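Long-range contact in peptidoglycan D,D-transpeptidase FtsI (Yersinia pestis, PDB 6SYN), which probably cross-links peptidoglycan stem peptides as a class B penicillin-binding protein, a D,D-transpeptidase that beta-lactams inhibit: residues Tyr452-Ala464 against Leu473-Gly487. Residues are numbered along the deposited sequence; the frame is centred on the assembly and turned at random.
With CB9 ((2R,4S)-2-[(1R)-1-{[(2S)-2-carboxy-2-phenylacetyl]amino}-2-oxoethyl]-5,5-dimethyl-1,3-thiazolidine-4-carboxylic acid), chain D.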
ATOM      1  N   TYR A 452     -12.215 -19.059   9.283  1.00 28.17           N
ATOM      2  CA  TYR A 452     -12.510 -18.216   8.097  1.00 28.06           C
ATOM      3  C   TYR A 452     -13.912 -17.626   8.201  1.00 28.23           C
ATOM      4  O   TYR A 452     -14.874 -18.349   8.515  1.00 28.71           O
ATOM      5  CB  TYR A 452     -12.307 -18.991   6.794  1.00 27.44           C
ATOM      6  CG  TYR A 452     -10.844 -19.155   6.495  1.00 27.14           C
ATOM      7  CD1 TYR A 452     -10.096 -18.079   6.046  1.00 27.36           C
ATOM      8  CD2 TYR A 452     -10.184 -20.340   6.768  1.00 26.76           C
ATOM      9  CE1 TYR A 452      -8.735 -18.192   5.815  1.00 26.97           C
ATOM     10  CE2 TYR A 452      -8.824 -20.470   6.542  1.00 26.75           C
ATOM     11  CZ  TYR A 452      -8.097 -19.392   6.065  1.00 26.67           C
ATOM     12  OH  TYR A 452      -6.760 -19.501   5.835  1.00 26.33           O
ATOM     13  N   MET A 453     -13.987 -16.324   7.930  1.00 28.26           N
ATOM     14  CA  MET A 453     -15.242 -15.542   7.876  1.00 28.54           C
ATOM     15  C   MET A 453     -15.672 -15.473   6.409  1.00 28.36           C
ATOM     16  O   MET A 453     -14.860 -15.845   5.535  1.00 27.79           O
ATOM     17  CB  MET A 453     -15.038 -14.125   8.427  1.00 28.79           C
ATOM     18  CG  MET A 453     -14.032 -14.025   9.563  1.00 28.49           C
ATOM     19  SD  MET A 453     -13.748 -12.297  10.007  1.00 28.93           S
ATOM     20  CE  MET A 453     -11.991 -12.319  10.358  1.00 28.57           C
ATOM     21  N   ASP A 454     -16.901 -15.027   6.157  1.00 28.50           N
ATOM     22  CA  ASP A 454     -17.407 -14.723   4.795  1.00 28.93           C
ATOM     23  C   ASP A 454     -17.207 -13.221   4.561  1.00 27.51           C
ATOM     24  O   ASP A 454     -18.173 -12.515   4.225  1.00 27.46           O
ATOM     25  CB  ASP A 454     -18.820 -15.283   4.629  1.00 30.37           C
ATOM     26  CG  ASP A 454     -18.847 -16.804   4.699  1.00 32.11           C
ATOM     27  OD1 ASP A 454     -17.749 -17.412   4.760  1.00 33.38           O
ATOM     28  OD2 ASP A 454     -19.959 -17.374   4.700  1.00 33.23           O
ATOM     29  N   ARG A 455     -15.959 -12.789   4.756  1.00 26.18           N
ATOM     30  CA  ARG A 455     -15.420 -11.425   4.530  1.00 25.29           C
ATOM     31  C   ARG A 455     -14.156 -11.628   3.686  1.00 23.39           C
ATOM     32  O   ARG A 455     -13.512 -12.687   3.848  1.00 22.80           O
ATOM     33  CB  ARG A 455     -15.212 -10.745   5.890  1.00 26.10           C
ATOM     34  CG  ARG A 455     -16.369 -10.979   6.856  1.00 27.39           C
ATOM     35  CD  ARG A 455     -16.320 -10.202   8.157  1.00 28.86           C
ATOM     36  NE  ARG A 455     -16.566  -8.775   7.971  1.00 30.46           N
ATOM     37  CZ  ARG A 455     -17.544  -8.068   8.540  1.00 31.38           C
ATOM     38  NH1 ARG A 455     -18.410  -8.638   9.364  1.00 31.93           N
ATOM     39  NH2 ARG A 455     -17.646  -6.775   8.284  1.00 31.72           N
ATOM     40  N   TYR A 456     -13.842 -10.716   2.763  1.00 21.67           N
ATOM     41  CA  TYR A 456     -12.883 -10.999   1.661  1.00 20.17           C
ATOM     42  C   TYR A 456     -11.883  -9.855   1.459  1.00 17.96           C
ATOM     43  O   TYR A 456     -12.201  -8.690   1.754  1.00 17.92           O
ATOM     44  CB  TYR A 456     -13.650 -11.306   0.372  1.00 20.90           C
ATOM     45  CG  TYR A 456     -14.747 -12.329   0.536  1.00 21.64           C
ATOM     46  CD1 TYR A 456     -14.459 -13.683   0.597  1.00 22.00           C
ATOM     47  CD2 TYR A 456     -16.073 -11.942   0.653  1.00 21.81           C
ATOM     48  CE1 TYR A 456     -15.460 -14.628   0.756  1.00 22.27           C
ATOM     49  CE2 TYR A 456     -17.087 -12.873   0.813  1.00 21.95           C
ATOM     50  CZ  TYR A 456     -16.780 -14.221   0.865  1.00 22.35           C
ATOM     51  OH  TYR A 456     -17.773 -15.145   1.022  1.00 22.59           O
ATOM     52  N   LEU A 457     -10.686 -10.223   0.990  1.00 15.61           N
ATOM     53  CA  LEU A 457      -9.667  -9.316   0.406  1.00 14.18           C
ATOM     54  C   LEU A 457      -9.783  -9.372  -1.122  1.00 12.84           C
ATOM     55  O   LEU A 457      -9.345 -10.380  -1.706  1.00 12.41           O
ATOM     56  CB  LEU A 457      -8.271  -9.771   0.838  1.00 14.22           C
ATOM     57  CG  LEU A 457      -8.009  -9.784   2.339  1.00 14.26           C
ATOM     58  CD1 LEU A 457      -6.705 -10.502   2.639  1.00 14.28           C
ATOM     59  CD2 LEU A 457      -7.983  -8.370   2.893  1.00 14.27           C
ATOM     60  N   ALA A 458     -10.354  -8.334  -1.735  1.00 11.65           N
ATOM     61  CA  ALA A 458     -10.436  -8.174  -3.204  1.00 10.76           C
ATOM     62  C   ALA A 458      -9.057  -7.747  -3.714  1.00  9.99           C
ATOM     63  O   ALA A 458      -8.623  -6.623  -3.395  1.00  9.69           O
ATOM     64  CB  ALA A 458     -11.518  -7.192  -3.584  1.00 10.68           C
ATOM     65  N   TYR A 459      -8.405  -8.643  -4.458  1.00  9.35           N
ATOM     66  CA  TYR A 459      -7.027  -8.508  -4.989  1.00  8.94           C
ATOM     67  C   TYR A 459      -7.053  -8.324  -6.507  1.00  8.75           C
ATOM     68  O   TYR A 459      -7.845  -8.991  -7.192  1.00  8.72           O
ATOM     69  CB  TYR A 459      -6.220  -9.780  -4.733  1.00  8.78           C
ATOM     70  CG  TYR A 459      -5.543  -9.908  -3.393  1.00  8.66           C
ATOM     71  CD1 TYR A 459      -4.384  -9.206  -3.110  1.00  8.58           C
ATOM     72  CD2 TYR A 459      -6.008 -10.799  -2.442  1.00  8.64           C
ATOM     73  CE1 TYR A 459      -3.722  -9.358  -1.905  1.00  8.55           C
ATOM     74  CE2 TYR A 459      -5.362 -10.960  -1.227  1.00  8.63           C
ATOM     75  CZ  TYR A 459      -4.213 -10.236  -0.959  1.00  8.57           C
ATOM     76  OH  TYR A 459      -3.564 -10.387   0.231  1.00  8.60           O
ATOM     77  N   THR A 460      -6.165  -7.476  -7.018  1.00  8.61           N
ATOM     78  CA  THR A 460      -5.683  -7.517  -8.421  1.00  8.44           C
ATOM     79  C   THR A 460      -4.226  -7.055  -8.420  1.00  8.30           C
ATOM     80  O   THR A 460      -3.958  -5.925  -7.979  1.00  8.23           O
ATOM     81  CB  THR A 460      -6.609  -6.735  -9.361  1.00  8.49           C
ATOM     82  OG1 THR A 460      -7.788  -7.519  -9.543  1.00  8.56           O
ATOM     83  CG2 THR A 460      -5.989  -6.452 -10.713  1.00  8.55           C
ATOM     84  N   ALA A 461      -3.327  -7.940  -8.843  1.00  8.28           N
ATOM     85  CA  ALA A 461      -1.881  -7.682  -9.008  1.00  8.31           C
ATOM     86  C   ALA A 461      -1.536  -7.887 -10.481  1.00  8.36           C
ATOM     87  O   ALA A 461      -2.265  -8.646 -11.152  1.00  8.47           O
ATOM     88  CB  ALA A 461      -1.085  -8.604  -8.121  1.00  8.29           C
ATOM     89  N   GLY A 462      -0.486  -7.234 -10.971  1.00  8.34           N
ATOM     90  CA  GLY A 462      -0.056  -7.428 -12.363  1.00  8.39           C
ATOM     91  C   GLY A 462       1.049  -6.490 -12.792  1.00  8.47           C
ATOM     92  O   GLY A 462       1.601  -5.743 -11.949  1.00  8.46           O
ATOM     93  N   VAL A 463       1.317  -6.527 -14.093  1.00  8.50           N
ATOM     94  CA  VAL A 463       2.536  -5.990 -14.750  1.00  8.50           C
ATOM     95  C   VAL A 463       2.090  -5.410 -16.096  1.00  8.63           C
ATOM     96  O   VAL A 463       1.080  -5.903 -16.627  1.00  8.56           O
ATOM     97  CB  VAL A 463       3.563  -7.132 -14.860  1.00  8.47           C
ATOM     98  CG1 VAL A 463       3.945  -7.476 -16.290  1.00  8.48           C
ATOM     99  CG2 VAL A 463       4.787  -6.863 -14.008  1.00  8.52           C
ATOM    100  N   ALA A 464       2.772  -4.378 -16.597  1.00  8.83           N
ATOM    101  CA  ALA A 464       2.448  -3.732 -17.889  1.00  9.02           C
ATOM    102  C   ALA A 464       3.590  -2.829 -18.338  1.00  9.26           C
ATOM    103  O   ALA A 464       4.380  -2.378 -17.513  1.00  9.31           O
ATOM    104  CB  ALA A 464       1.167  -2.948 -17.779  1.00  9.04           C
ATOM    105  N   LEU A 473       2.146  -3.400 -10.387  1.00  8.83           N
ATOM    106  CA  LEU A 473       1.088  -2.778  -9.549  1.00  8.66           C
ATOM    107  C   LEU A 473       0.353  -3.873  -8.776  1.00  8.46           C
ATOM    108  O   LEU A 473       0.011  -4.898  -9.391  1.00  8.34           O
ATOM    109  CB  LEU A 473       0.126  -1.990 -10.442  1.00  8.63           C
ATOM    110  CG  LEU A 473      -1.073  -1.355  -9.739  1.00  8.66           C
ATOM    111  CD1 LEU A 473      -0.630  -0.437  -8.607  1.00  8.65           C
ATOM    112  CD2 LEU A 473      -1.929  -0.587 -10.738  1.00  8.66           C
ATOM    113  N   VAL A 474       0.159  -3.653  -7.473  1.00  8.36           N
ATOM    114  CA  VAL A 474      -0.763  -4.431  -6.595  1.00  8.30           C
ATOM    115  C   VAL A 474      -1.863  -3.482  -6.103  1.00  8.30           C
ATOM    116  O   VAL A 474      -1.561  -2.310  -5.790  1.00  8.15           O
ATOM    117  CB  VAL A 474      -0.019  -5.092  -5.416  1.00  8.32           C
ATOM    118  CG1 VAL A 474      -0.977  -5.678  -4.385  1.00  8.32           C
ATOM    119  CG2 VAL A 474       0.970  -6.148  -5.884  1.00  8.25           C
ATOM    120  N   VAL A 475      -3.096  -3.987  -6.073  1.00  8.38           N
ATOM    121  CA  VAL A 475      -4.300  -3.342  -5.477  1.00  8.40           C
ATOM    122  C   VAL A 475      -5.028  -4.418  -4.657  1.00  8.41           C
ATOM    123  O   VAL A 475      -5.365  -5.475  -5.236  1.00  8.25           O
ATOM    124  CB  VAL A 475      -5.189  -2.728  -6.577  1.00  8.46           C
ATOM    125  CG1 VAL A 475      -6.434  -2.053  -6.020  1.00  8.48           C
ATOM    126  CG2 VAL A 475      -4.407  -1.755  -7.441  1.00  8.49           C
ATOM    127  N   VAL A 476      -5.191  -4.177  -3.351  1.00  8.48           N
ATOM    128  CA  VAL A 476      -5.990  -5.019  -2.409  1.00  8.57           C
ATOM    129  C   VAL A 476      -7.038  -4.113  -1.748  1.00  8.70           C
ATOM    130  O   VAL A 476      -6.644  -3.087  -1.166  1.00  8.74           O
ATOM    131  CB  VAL A 476      -5.100  -5.735  -1.366  1.00  8.56           C
ATOM    132  CG1 VAL A 476      -4.258  -4.772  -0.538  1.00  8.58           C
ATOM    133  CG2 VAL A 476      -5.909  -6.642  -0.448  1.00  8.56           C
ATOM    134  N   ILE A 477      -8.323  -4.451  -1.887  1.00  8.83           N
ATOM    135  CA  ILE A 477      -9.448  -3.838  -1.117  1.00  8.91           C
ATOM    136  C   ILE A 477      -9.778  -4.801   0.023  1.00  9.12           C
ATOM    137  O   ILE A 477     -10.176  -5.950  -0.259  1.00  9.07           O
ATOM    138  CB  ILE A 477     -10.697  -3.562  -1.984  1.00  8.78           C
ATOM    139  CG1 ILE A 477     -10.382  -2.750  -3.245  1.00  8.76           C
ATOM    140  CG2 ILE A 477     -11.788  -2.907  -1.149  1.00  8.70           C
ATOM    141  CD1 ILE A 477      -9.921  -1.335  -2.986  1.00  8.78           C
ATOM    142  N   ASN A 478      -9.623  -4.335   1.259  1.00  9.45           N
ATOM    143  CA  ASN A 478      -9.832  -5.149   2.480  1.00  9.61           C
ATOM    144  C   ASN A 478     -11.279  -4.940   2.947  1.00  9.87           C
ATOM    145  O   ASN A 478     -11.622  -3.799   3.325  1.00  9.97           O
ATOM    146  CB  ASN A 478      -8.740  -4.834   3.506  1.00  9.68           C
ATOM    147  CG  ASN A 478      -9.114  -5.199   4.925  1.00  9.75           C
ATOM    148  OD1 ASN A 478      -9.484  -6.338   5.203  1.00  9.54           O
ATOM    149  ND2 ASN A 478      -9.002  -4.234   5.827  1.00  9.91           N
ATOM    150  N   ASP A 479     -12.087  -6.004   2.828  1.00 10.01           N
ATOM    151  CA  ASP A 479     -13.470  -6.182   3.356  1.00 10.04           C
ATOM    152  C   ASP A 479     -14.474  -5.271   2.649  1.00 10.22           C
ATOM    153  O   ASP A 479     -15.187  -4.510   3.304  1.00 10.19           O
ATOM    154  CB  ASP A 479     -13.523  -6.013   4.876  1.00 10.01           C
ATOM    155  CG  ASP A 479     -14.788  -6.584   5.498  1.00  9.99           C
ATOM    156  OD1 ASP A 479     -15.530  -7.285   4.791  1.00 10.09           O
ATOM    157  OD2 ASP A 479     -15.022  -6.323   6.682  1.00 10.08           O
ATOM    158  N   PRO A 480     -14.625  -5.385   1.307  1.00 10.43           N
ATOM    159  CA  PRO A 480     -15.699  -4.702   0.585  1.00 10.59           C
ATOM    160  C   PRO A 480     -17.077  -5.214   1.034  1.00 10.82           C
ATOM    161  O   PRO A 480     -17.277  -6.410   1.007  1.00 10.67           O
ATOM    162  CB  PRO A 480     -15.435  -5.018  -0.897  1.00 10.53           C
ATOM    163  CG  PRO A 480     -14.554  -6.250  -0.884  1.00 10.50           C
ATOM    164  CD  PRO A 480     -13.775  -6.184   0.414  1.00 10.50           C
ATOM    165  N   GLN A 481     -17.976  -4.296   1.421  1.00 11.22           N
ATOM    166  CA  GLN A 481     -19.280  -4.605   2.070  1.00 11.48           C
ATOM    167  C   GLN A 481     -20.454  -3.965   1.313  1.00 11.47           C
ATOM    168  O   GLN A 481     -21.502  -3.763   1.944  1.00 11.23           O
ATOM    169  CB  GLN A 481     -19.270  -4.117   3.524  1.00 11.77           C
ATOM    170  CG  GLN A 481     -18.559  -5.051   4.495  1.00 12.00           C
ATOM    171  CD  GLN A 481     -19.135  -6.447   4.512  1.00 12.29           C
ATOM    172  OE1 GLN A 481     -20.270  -6.692   4.098  1.00 12.50           O
ATOM    173  NE2 GLN A 481     -18.346  -7.388   5.008  1.00 12.65           N
ATOM    174  N   ALA A 482     -20.324  -3.696   0.009  1.00 11.73           N
ATOM    175  CA  ALA A 482     -21.356  -2.982  -0.783  1.00 12.00           C
ATOM    176  C   ALA A 482     -21.997  -3.892  -1.843  1.00 12.33           C
ATOM    177  O   ALA A 482     -22.808  -3.374  -2.631  1.00 12.23           O
ATOM    178  CB  ALA A 482     -20.770  -1.735  -1.402  1.00 11.88           C
ATOM    179  N   GLY A 483     -21.690  -5.193  -1.852  1.00 12.84           N
ATOM    180  CA  GLY A 483     -22.357  -6.169  -2.740  1.00 13.31           C
ATOM    181  C   GLY A 483     -21.370  -7.090  -3.430  1.00 13.69           C
ATOM    182  O   GLY A 483     -21.280  -8.259  -3.023  1.00 13.76           O
ATOM    183  N   LYS A 484     -20.674  -6.596  -4.453  1.00 14.21           N
ATOM    184  CA  LYS A 484     -19.629  -7.372  -5.168  1.00 15.05           C
ATOM    185  C   LYS A 484     -18.398  -7.435  -4.256  1.00 14.96           C
ATOM    186  O   LYS A 484     -18.173  -6.452  -3.517  1.00 15.16           O
ATOM    187  CB  LYS A 484     -19.351  -6.751  -6.539  1.00 15.90           C
ATOM    188  CG  LYS A 484     -20.574  -6.642  -7.442  1.00 16.51           C
ATOM    189  CD  LYS A 484     -20.246  -6.442  -8.906  1.00 17.14           C
ATOM    190  CE  LYS A 484     -21.271  -5.595  -9.635  1.00 17.69           C
ATOM    191  NZ  LYS A 484     -21.119  -5.701 -11.107  1.00 17.93           N
ATOM    192  N   TYR A 485     -17.659  -8.552  -4.268  1.00 14.47           N
ATOM    193  CA  TYR A 485     -16.482  -8.761  -3.380  1.00 14.01           C
ATOM    194  C   TYR A 485     -15.302  -9.432  -4.106  1.00 13.34           C
ATOM    195  O   TYR A 485     -14.212  -9.419  -3.524  1.00 13.07           O
ATOM    196  CB  TYR A 485     -16.907  -9.539  -2.132  1.00 14.24           C
ATOM    197  CG  TYR A 485     -17.629 -10.829  -2.419  1.00 14.54           C
ATOM    198  CD1 TYR A 485     -19.005 -10.848  -2.588  1.00 14.63           C
ATOM    199  CD2 TYR A 485     -16.944 -12.028  -2.535  1.00 14.59           C
ATOM    200  CE1 TYR A 485     -19.680 -12.024  -2.860  1.00 14.72           C
ATOM    201  CE2 TYR A 485     -17.605 -13.215  -2.801  1.00 14.65           C
ATOM    202  CZ  TYR A 485     -18.980 -13.212  -2.966  1.00 14.75           C
ATOM    203  OH  TYR A 485     -19.660 -14.362  -3.240  1.00 15.03           O
ATOM    204  N   TYR A 486     -15.481  -9.993  -5.308  1.00 13.05           N
ATOM    205  CA  TYR A 486     -14.385 -10.598  -6.115  1.00 12.88           C
ATOM    206  C   TYR A 486     -13.353  -9.531  -6.489  1.00 12.61           C
ATOM    207  O   TYR A 486     -13.765  -8.388  -6.795  1.00 12.71           O
ATOM    208  CB  TYR A 486     -14.885 -11.172  -7.444  1.00 13.16           C
ATOM    209  CG  TYR A 486     -15.577 -12.510  -7.390  1.00 13.39           C
ATOM    210  CD1 TYR A 486     -15.990 -13.073  -6.194  1.00 13.47           C
ATOM    211  CD2 TYR A 486     -15.868 -13.194  -8.560  1.00 13.42           C
ATOM    212  CE1 TYR A 486     -16.648 -14.291  -6.159  1.00 13.55           C
ATOM    213  CE2 TYR A 486     -16.531 -14.409  -8.544  1.00 13.49           C
ATOM    214  CZ  TYR A 486     -16.920 -14.962  -7.337  1.00 13.65           C
ATOM    215  OH  TYR A 486     -17.569 -16.162  -7.301  1.00 13.97           O
ATOM    216  N   GLY A 487     -12.071  -9.909  -6.521  1.00 12.09           N
ATOM    217  CA  GLY A 487     -10.976  -9.063  -7.034  1.00 11.74           C
ATOM    218  C   GLY A 487     -11.251  -8.598  -8.455  1.00 11.42           C
ATOM    219  O   GLY A 487     -10.980  -7.416  -8.755  1.00 11.16           O
TER
HETATM  220  C   CB9 D 603      -8.366 -17.308  -5.283  1.00 18.06           C
HETATM  221  N   CB9 D 603     -10.583 -18.062  -4.380  1.00 19.93           N
HETATM  222  O   CB9 D 603      -8.385 -16.252  -4.698  1.00 18.06           O
HETATM  223  CA  CB9 D 603      -9.548 -18.264  -5.396  1.00 19.20           C
HETATM  224  CB  CB9 D 603     -10.090 -18.270  -6.854  1.00 19.31           C
HETATM  225  CAA CB9 D 603     -12.697 -16.705  -8.858  1.00 19.03           C
HETATM  226  CAB CB9 D 603     -13.330 -16.184  -6.502  1.00 19.10           C
HETATM  227  OAD CB9 D 603     -11.478 -13.826  -7.845  1.00 19.09           O
HETATM  228  OAE CB9 D 603     -12.842 -20.109  -0.779  1.00 20.36           O
HETATM  229  OAF CB9 D 603      -9.965 -19.896  -3.251  1.00 22.06           O
HETATM  230  OAG CB9 D 603      -9.718 -14.705  -8.753  1.00 18.60           O
HETATM  231  OAH CB9 D 603     -11.063 -18.943  -0.781  1.00 20.37           O
HETATM  232  CAJ CB9 D 603     -15.529 -16.500  -3.461  1.00 20.75           C
HETATM  233  CAK CB9 D 603     -15.491 -17.727  -4.082  1.00 20.89           C
HETATM  234  CAL CB9 D 603     -14.498 -16.120  -2.635  1.00 20.63           C
HETATM  235  CAM CB9 D 603     -14.414 -18.576  -3.878  1.00 20.54           C
HETATM  236  CAN CB9 D 603     -13.413 -16.964  -2.432  1.00 20.62           C
HETATM  237  NAP CB9 D 603      -9.872 -17.007  -7.574  1.00 19.14           N
HETATM  238  SAQ CB9 D 603     -11.896 -18.486  -6.919  1.00 19.72           S
HETATM  239  CAR CB9 D 603     -10.673 -14.728  -8.001  1.00 19.11           C
HETATM  240  CAS CB9 D 603     -12.025 -19.418  -1.328  1.00 20.30           C
HETATM  241  CAT CB9 D 603     -10.819 -19.046  -3.504  1.00 20.45           C
HETATM  242  CAU CB9 D 603     -13.344 -18.194  -3.079  1.00 20.56           C
HETATM  243  CAX CB9 D 603     -10.873 -16.010  -7.175  1.00 19.23           C
HETATM  244  CAY CB9 D 603     -12.205 -19.177  -2.840  1.00 20.47           C
HETATM  245  CAZ CB9 D 603     -12.241 -16.733  -7.408  1.00 19.13           C
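The rings of Tyr456 and Tyr485 form an offset stack, their centroids 4.4 Å apart and planes 18° from parallel. Beside this pair lies the bound beta-lactam-derived ligand CB9, whose phenyl atom CAJ meets the edge of the Tyr485 ring, while its methyl carbon CAB lies over one face of Tyr486. At the same end of the hairpin, Arg455 bends at chi3 (71°) and turns NE and NH2 side-on to Asp479, both bonding to OD2, at 3.2 and 3.1 Å. OD2 lies near the guanidinium plane, although the carboxylate is turned 69° from it; Gln481 NE2 bonds to OD1, giving both carboxylate oxygens a partner. Farther along, antiparallel backbone bonds join 457-462 to 473-478, among them Ile477 N to Ala458 O (2.7 Å). Tyr459 and Val476 point the same way from this ladder, with Val476 CG2 over the ring face, 4.0 Å from its centroid. Tyr459 OH reaches Glu249 O. Both strands belong to the five-stranded antiparallel sheet of the transpeptidase domain, between 437-446 and 204-211. Helix 370-381 covers Tyr459, Ala461 and Val474 on one face, and helix 492-505 packs on Thr460 and Leu473 on the other.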